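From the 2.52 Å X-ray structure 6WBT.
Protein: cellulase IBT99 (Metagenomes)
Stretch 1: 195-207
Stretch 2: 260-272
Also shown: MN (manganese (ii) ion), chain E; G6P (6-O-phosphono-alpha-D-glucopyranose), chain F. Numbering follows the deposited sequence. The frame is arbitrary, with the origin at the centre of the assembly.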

# COMPACT_ATOMS: atom_id res chain seq x y z
N ASP A 195 -11.17 -8.98 -21.32
CA ASP A 195 -10.54 -8.53 -20.09
C ASP A 195 -11.62 -8.12 -19.10
O ASP A 195 -12.57 -7.41 -19.46
CB ASP A 195 -9.60 -7.35 -20.35
CG ASP A 195 -8.54 -7.67 -21.40
OD1 ASP A 195 -7.98 -8.78 -21.35
OD2 ASP A 195 -8.29 -6.82 -22.27
N TYR A 196 -11.49 -8.56 -17.85
CA TYR A 196 -12.58 -8.50 -16.90
C TYR A 196 -12.02 -8.32 -15.49
O TYR A 196 -10.94 -8.82 -15.17
CB TYR A 196 -13.44 -9.76 -17.00
CG TYR A 196 -14.63 -9.84 -16.06
CD1 TYR A 196 -14.49 -10.37 -14.79
CD2 TYR A 196 -15.88 -9.42 -16.47
CE1 TYR A 196 -15.57 -10.45 -13.93
CE2 TYR A 196 -16.97 -9.50 -15.62
CZ TYR A 196 -16.81 -10.02 -14.35
OH TYR A 196 -17.89 -10.11 -13.50
N PHE A 197 -12.76 -7.59 -14.66
CA PHE A 197 -12.39 -7.43 -13.26
C PHE A 197 -13.64 -7.16 -12.44
O PHE A 197 -14.69 -6.79 -12.98
CB PHE A 197 -11.36 -6.30 -13.06
CG PHE A 197 -11.96 -4.92 -13.10
CD1 PHE A 197 -12.37 -4.29 -11.93
CD2 PHE A 197 -12.10 -4.24 -14.30
CE1 PHE A 197 -12.92 -3.02 -11.96
CE2 PHE A 197 -12.64 -2.97 -14.33
CZ PHE A 197 -13.05 -2.36 -13.17
N GLY A 198 -13.51 -7.33 -11.13
CA GLY A 198 -14.59 -7.11 -10.19
C GLY A 198 -14.78 -8.31 -9.30
O GLY A 198 -13.91 -9.18 -9.19
N LEU A 199 -15.94 -8.36 -8.64
CA LEU A 199 -16.32 -9.49 -7.81
C LEU A 199 -17.29 -10.39 -8.57
O LEU A 199 -17.73 -10.08 -9.68
CB LEU A 199 -16.95 -9.01 -6.50
CG LEU A 199 -16.11 -8.05 -5.65
CD1 LEU A 199 -16.85 -7.69 -4.37
CD2 LEU A 199 -14.75 -8.65 -5.33
N ASN A 200 -17.61 -11.53 -7.96
CA ASN A 200 -18.56 -12.45 -8.58
C ASN A 200 -19.93 -11.80 -8.67
O ASN A 200 -20.47 -11.30 -7.67
CB ASN A 200 -18.63 -13.75 -7.78
CG ASN A 200 -19.62 -14.74 -8.37
OD1 ASN A 200 -20.62 -15.10 -7.75
ND2 ASN A 200 -19.34 -15.19 -9.59
N HIS A 201 -20.50 -11.80 -9.88
CA HIS A 201 -21.75 -11.10 -10.17
C HIS A 201 -21.65 -9.61 -9.83
O HIS A 201 -22.61 -9.00 -9.36
CB HIS A 201 -22.94 -11.74 -9.45
CG HIS A 201 -23.14 -13.18 -9.78
ND1 HIS A 201 -23.91 -14.03 -9.01
CD2 HIS A 201 -22.68 -13.93 -10.81
CE1 HIS A 201 -23.92 -15.23 -9.55
NE2 HIS A 201 -23.18 -15.20 -10.64
N TYR A 202 -20.47 -9.03 -10.06
CA TYR A 202 -20.17 -7.67 -9.64
C TYR A 202 -18.96 -7.14 -10.40
O TYR A 202 -18.09 -6.48 -9.82
CB TYR A 202 -19.91 -7.63 -8.13
CG TYR A 202 -20.29 -6.33 -7.45
CD1 TYR A 202 -21.61 -6.03 -7.18
CD2 TYR A 202 -19.31 -5.42 -7.07
CE1 TYR A 202 -21.96 -4.85 -6.56
CE2 TYR A 202 -19.65 -4.24 -6.44
CZ TYR A 202 -20.98 -3.96 -6.19
OH TYR A 202 -21.32 -2.78 -5.56
N GLY A 203 -18.89 -7.43 -11.70
CA GLY A 203 -17.72 -7.10 -12.49
C GLY A 203 -17.99 -6.28 -13.73
O GLY A 203 -19.12 -5.81 -13.94
N TRP A 204 -16.96 -6.08 -14.54
CA TRP A 204 -17.05 -5.27 -15.75
C TRP A 204 -16.14 -5.84 -16.82
O TRP A 204 -15.06 -6.37 -16.53
CB TRP A 204 -16.67 -3.81 -15.47
CG TRP A 204 -17.45 -3.17 -14.37
CD1 TRP A 204 -17.19 -3.25 -13.03
CD2 TRP A 204 -18.62 -2.35 -14.50
NE1 TRP A 204 -18.12 -2.54 -12.32
CE2 TRP A 204 -19.01 -1.97 -13.20
CE3 TRP A 204 -19.37 -1.89 -15.58
CZ2 TRP A 204 -20.12 -1.16 -12.95
CZ3 TRP A 204 -20.47 -1.09 -15.34
CH2 TRP A 204 -20.83 -0.73 -14.04
N PHE A 205 -16.58 -5.73 -18.07
CA PHE A 205 -15.80 -6.16 -19.23
C PHE A 205 -15.11 -4.94 -19.82
O PHE A 205 -15.74 -4.11 -20.47
CB PHE A 205 -16.69 -6.83 -20.27
CG PHE A 205 -17.30 -8.13 -19.81
CD1 PHE A 205 -16.72 -9.34 -20.15
CD2 PHE A 205 -18.45 -8.14 -19.04
CE1 PHE A 205 -17.28 -10.53 -19.74
CE2 PHE A 205 -19.01 -9.33 -18.62
CZ PHE A 205 -18.43 -10.53 -18.97
N THR A 206 -13.80 -4.83 -19.58
CA THR A 206 -13.06 -3.65 -20.04
C THR A 206 -12.78 -3.71 -21.54
O THR A 206 -12.93 -2.70 -22.24
CB THR A 206 -11.76 -3.50 -19.26
OG1 THR A 206 -10.94 -4.66 -19.45
CG2 THR A 206 -12.04 -3.32 -17.78
N HIS A 207 -12.37 -4.87 -22.05
CA HIS A 207 -12.10 -5.05 -23.47
C HIS A 207 -12.59 -6.43 -23.89
O HIS A 207 -12.45 -7.40 -23.14
CB HIS A 207 -10.61 -4.91 -23.80
CG HIS A 207 -10.07 -3.53 -23.57
ND1 HIS A 207 -9.28 -3.21 -22.48
CD2 HIS A 207 -10.20 -2.39 -24.29
CE1 HIS A 207 -8.95 -1.93 -22.54
NE2 HIS A 207 -9.50 -1.41 -23.63
N ASP A 260 -17.75 3.42 -19.77
CA ASP A 260 -16.38 2.91 -19.76
C ASP A 260 -16.32 1.46 -20.22
O ASP A 260 -15.63 1.13 -21.18
CB ASP A 260 -15.77 3.06 -18.36
CG ASP A 260 -15.51 4.51 -17.99
OD1 ASP A 260 -14.99 5.26 -18.84
OD2 ASP A 260 -15.83 4.89 -16.84
N TYR A 261 -17.05 0.58 -19.53
CA TYR A 261 -16.97 -0.85 -19.76
C TYR A 261 -18.35 -1.41 -20.04
O TYR A 261 -19.37 -0.76 -19.80
CB TYR A 261 -16.34 -1.57 -18.56
CG TYR A 261 -15.12 -0.89 -17.99
CD1 TYR A 261 -14.07 -0.48 -18.82
CD2 TYR A 261 -15.01 -0.63 -16.63
CE1 TYR A 261 -12.96 0.15 -18.30
CE2 TYR A 261 -13.90 -0.00 -16.11
CZ TYR A 261 -12.88 0.39 -16.94
OH TYR A 261 -11.77 1.02 -16.42
N LEU A 262 -18.38 -2.64 -20.54
CA LEU A 262 -19.63 -3.38 -20.67
C LEU A 262 -19.95 -4.05 -19.34
O LEU A 262 -19.13 -4.84 -18.85
CB LEU A 262 -19.53 -4.42 -21.78
CG LEU A 262 -19.61 -3.86 -23.20
CD1 LEU A 262 -19.24 -4.92 -24.22
CD2 LEU A 262 -21.00 -3.31 -23.47
N PRO A 263 -21.10 -3.78 -18.74
CA PRO A 263 -21.34 -4.23 -17.37
C PRO A 263 -21.68 -5.71 -17.27
O PRO A 263 -22.18 -6.33 -18.21
CB PRO A 263 -22.54 -3.38 -16.94
CG PRO A 263 -23.29 -3.15 -18.20
CD PRO A 263 -22.24 -3.03 -19.29
N ASN A 264 -21.39 -6.27 -16.10
CA ASN A 264 -21.89 -7.59 -15.77
C ASN A 264 -23.40 -7.54 -15.63
O ASN A 264 -23.98 -6.51 -15.26
CB ASN A 264 -21.25 -8.10 -14.48
CG ASN A 264 -21.54 -9.57 -14.21
OD1 ASN A 264 -22.70 -9.99 -14.20
ND2 ASN A 264 -20.50 -10.36 -14.00
N THR A 265 -24.05 -8.66 -15.94
CA THR A 265 -25.51 -8.71 -15.96
C THR A 265 -26.09 -8.41 -14.58
O THR A 265 -27.11 -7.73 -14.46
CB THR A 265 -25.97 -10.07 -16.47
OG1 THR A 265 -25.89 -10.10 -17.90
CG2 THR A 265 -27.39 -10.37 -16.04
N TYR A 266 -25.43 -8.88 -13.52
CA TYR A 266 -25.99 -8.78 -12.17
C TYR A 266 -25.95 -7.37 -11.60
O TYR A 266 -26.43 -7.18 -10.47
CB TYR A 266 -25.26 -9.74 -11.23
CG TYR A 266 -25.82 -11.14 -11.26
CD1 TYR A 266 -26.87 -11.50 -10.42
CD2 TYR A 266 -25.31 -12.10 -12.12
CE1 TYR A 266 -27.39 -12.78 -10.44
CE2 TYR A 266 -25.83 -13.38 -12.15
CZ TYR A 266 -26.87 -13.72 -11.30
OH TYR A 266 -27.38 -14.99 -11.33
N TRP A 267 -25.42 -6.37 -12.32
CA TRP A 267 -25.57 -4.99 -11.88
C TRP A 267 -27.02 -4.52 -11.95
O TRP A 267 -27.33 -3.43 -11.47
CB TRP A 267 -24.69 -4.07 -12.71
CG TRP A 267 -23.24 -4.15 -12.36
CD1 TRP A 267 -22.26 -4.80 -13.05
CD2 TRP A 267 -22.61 -3.58 -11.21
NE1 TRP A 267 -21.06 -4.66 -12.41
CE2 TRP A 267 -21.24 -3.91 -11.28
CE3 TRP A 267 -23.06 -2.81 -10.13
CZ2 TRP A 267 -20.33 -3.51 -10.31
CZ3 TRP A 267 -22.15 -2.41 -9.17
CH2 TRP A 267 -20.80 -2.76 -9.27
N GLN A 268 -27.90 -5.33 -12.54
CA GLN A 268 -29.32 -5.00 -12.61
C GLN A 268 -29.94 -4.84 -11.23
O GLN A 268 -30.86 -4.03 -11.05
CB GLN A 268 -30.05 -6.09 -13.40
CG GLN A 268 -31.54 -5.89 -13.56
CD GLN A 268 -32.23 -7.17 -13.98
OE1 GLN A 268 -33.29 -7.14 -14.61
NE2 GLN A 268 -31.64 -8.30 -13.63
N TYR A 269 -29.44 -5.58 -10.24
CA TYR A 269 -30.02 -5.56 -8.90
C TYR A 269 -29.35 -4.56 -7.97
O TYR A 269 -29.99 -4.13 -7.00
CB TYR A 269 -29.95 -6.96 -8.28
CG TYR A 269 -30.42 -8.06 -9.21
CD1 TYR A 269 -29.52 -8.95 -9.77
CD2 TYR A 269 -31.76 -8.19 -9.52
CE1 TYR A 269 -29.94 -9.95 -10.63
CE2 TYR A 269 -32.20 -9.19 -10.37
CZ TYR A 269 -31.29 -10.07 -10.92
OH TYR A 269 -31.71 -11.07 -11.77
N TYR A 270 -28.10 -4.19 -8.22
CA TYR A 270 -27.40 -3.23 -7.38
C TYR A 270 -27.64 -1.79 -7.83
O TYR A 270 -27.98 -0.93 -7.02
CB TYR A 270 -25.90 -3.53 -7.35
CG TYR A 270 -25.55 -4.80 -6.61
CD1 TYR A 270 -25.37 -4.79 -5.23
CD2 TYR A 270 -25.39 -6.00 -7.28
CE1 TYR A 270 -25.05 -5.95 -4.55
CE2 TYR A 270 -25.06 -7.16 -6.61
CZ TYR A 270 -24.89 -7.13 -5.24
OH TYR A 270 -24.57 -8.28 -4.56
N LEU A 271 -27.45 -1.52 -9.13
CA LEU A 271 -27.65 -0.17 -9.64
C LEU A 271 -29.12 0.18 -9.83
O LEU A 271 -29.46 1.36 -9.85
CB LEU A 271 -26.92 -0.01 -10.98
CG LEU A 271 -25.39 -0.15 -10.92
CD1 LEU A 271 -24.79 0.01 -12.30
CD2 LEU A 271 -24.80 0.87 -9.95
N MSE A 272 -29.99 -0.82 -9.97
CA MSE A 272 -31.42 -0.56 -10.17
C MSE A 272 -32.31 -1.44 -9.29
O MSE A 272 -33.08 -2.25 -9.81
CB MSE A 272 -31.79 -0.76 -11.64
CG MSE A 272 -30.93 0.03 -12.62
SE MSE A 272 -30.99 -0.65 -14.45
CE MSE A 272 -32.71 0.08 -15.00
MN MN E . -22.55 -17.21 -10.91
C1 G6P F . -26.13 -17.94 -14.21
C2 G6P F . -25.62 -17.38 -12.89
C3 G6P F . -26.09 -18.23 -11.71
C4 G6P F . -27.59 -18.45 -11.79
C5 G6P F . -27.95 -19.02 -13.15
C6 G6P F . -29.44 -19.32 -13.29
O1 G6P F . -25.52 -19.22 -14.46
O2 G6P F . -24.19 -17.34 -12.91
O3 G6P F . -25.75 -17.57 -10.49
O4 G6P F . -28.00 -19.35 -10.75
O5 G6P F . -27.55 -18.10 -14.16
O6 G6P F . -30.12 -19.12 -12.05
P G6P F . -31.62 -19.68 -11.86
O1P G6P F . -32.33 -18.59 -11.10
O2P G6P F . -31.43 -20.97 -11.10
O3P G6P F . -32.11 -19.87 -13.27
O HOH W 1 -19.87 -12.93 -12.66

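The indole of Trp267 is gripped on both faces by residues of one strand: Trp204 lies over one face, with its CZ2 3.4 Å from Trp267 CE2, and Tyr202 over the opposite face, with its CZ 3.3 Å from Trp267 CH2. Both pairs are oblique, their planes inclined by 35°. The indole edge meanwhile reaches the backbone of the residue between these two: Trp267 NE1 donates to Gly203 O at 2.7 Å. The example illustrates how a large aromatic surface can be buried without stranding its polar atom.

Gly203 O also accepts from Asn264 N (3.2 Å), and beyond it a short antiparallel ladder continues. Phe205 N donates to Leu262 O at 2.8 Å, and Leu262 N returns a bond to Phe205 O at 3.0 Å. Phe205 and Leu262 share one face of this sheet, Trp204 and Pro263 the other, where Trp204 CZ3 packs 3.5 Å from Pro263 CB. Gly203 suits its crowded site, since a CB there would lie 2.0 Å from Tyr196 OH. Tyr196 OH instead receives a hydrogen bond from Asn264 ND2 (2.7 Å), while Asn264 OD1 caps the following turn by accepting from Tyr266 N (3.0 Å). One amide thus serves both stretches, and a water accepting from Asn264 ND2 and His201 N adds a further link.

Aromatic packing closes both ends. Tyr202 directs its edge at the face of Tyr270, and Thr206 CG2 sits over the Tyr261 ring, 3.7 Å from its centroid. His201 stacks face-to-face on Tyr266, centroids 3.8 Å apart, while its NE2 binds MN at 2.1 Å. Tyr266 OH accepts from G6P O3 at 3.2 Å, so this stacked pair joins the interface to both bound groups. Together the stretches bury 920 Å².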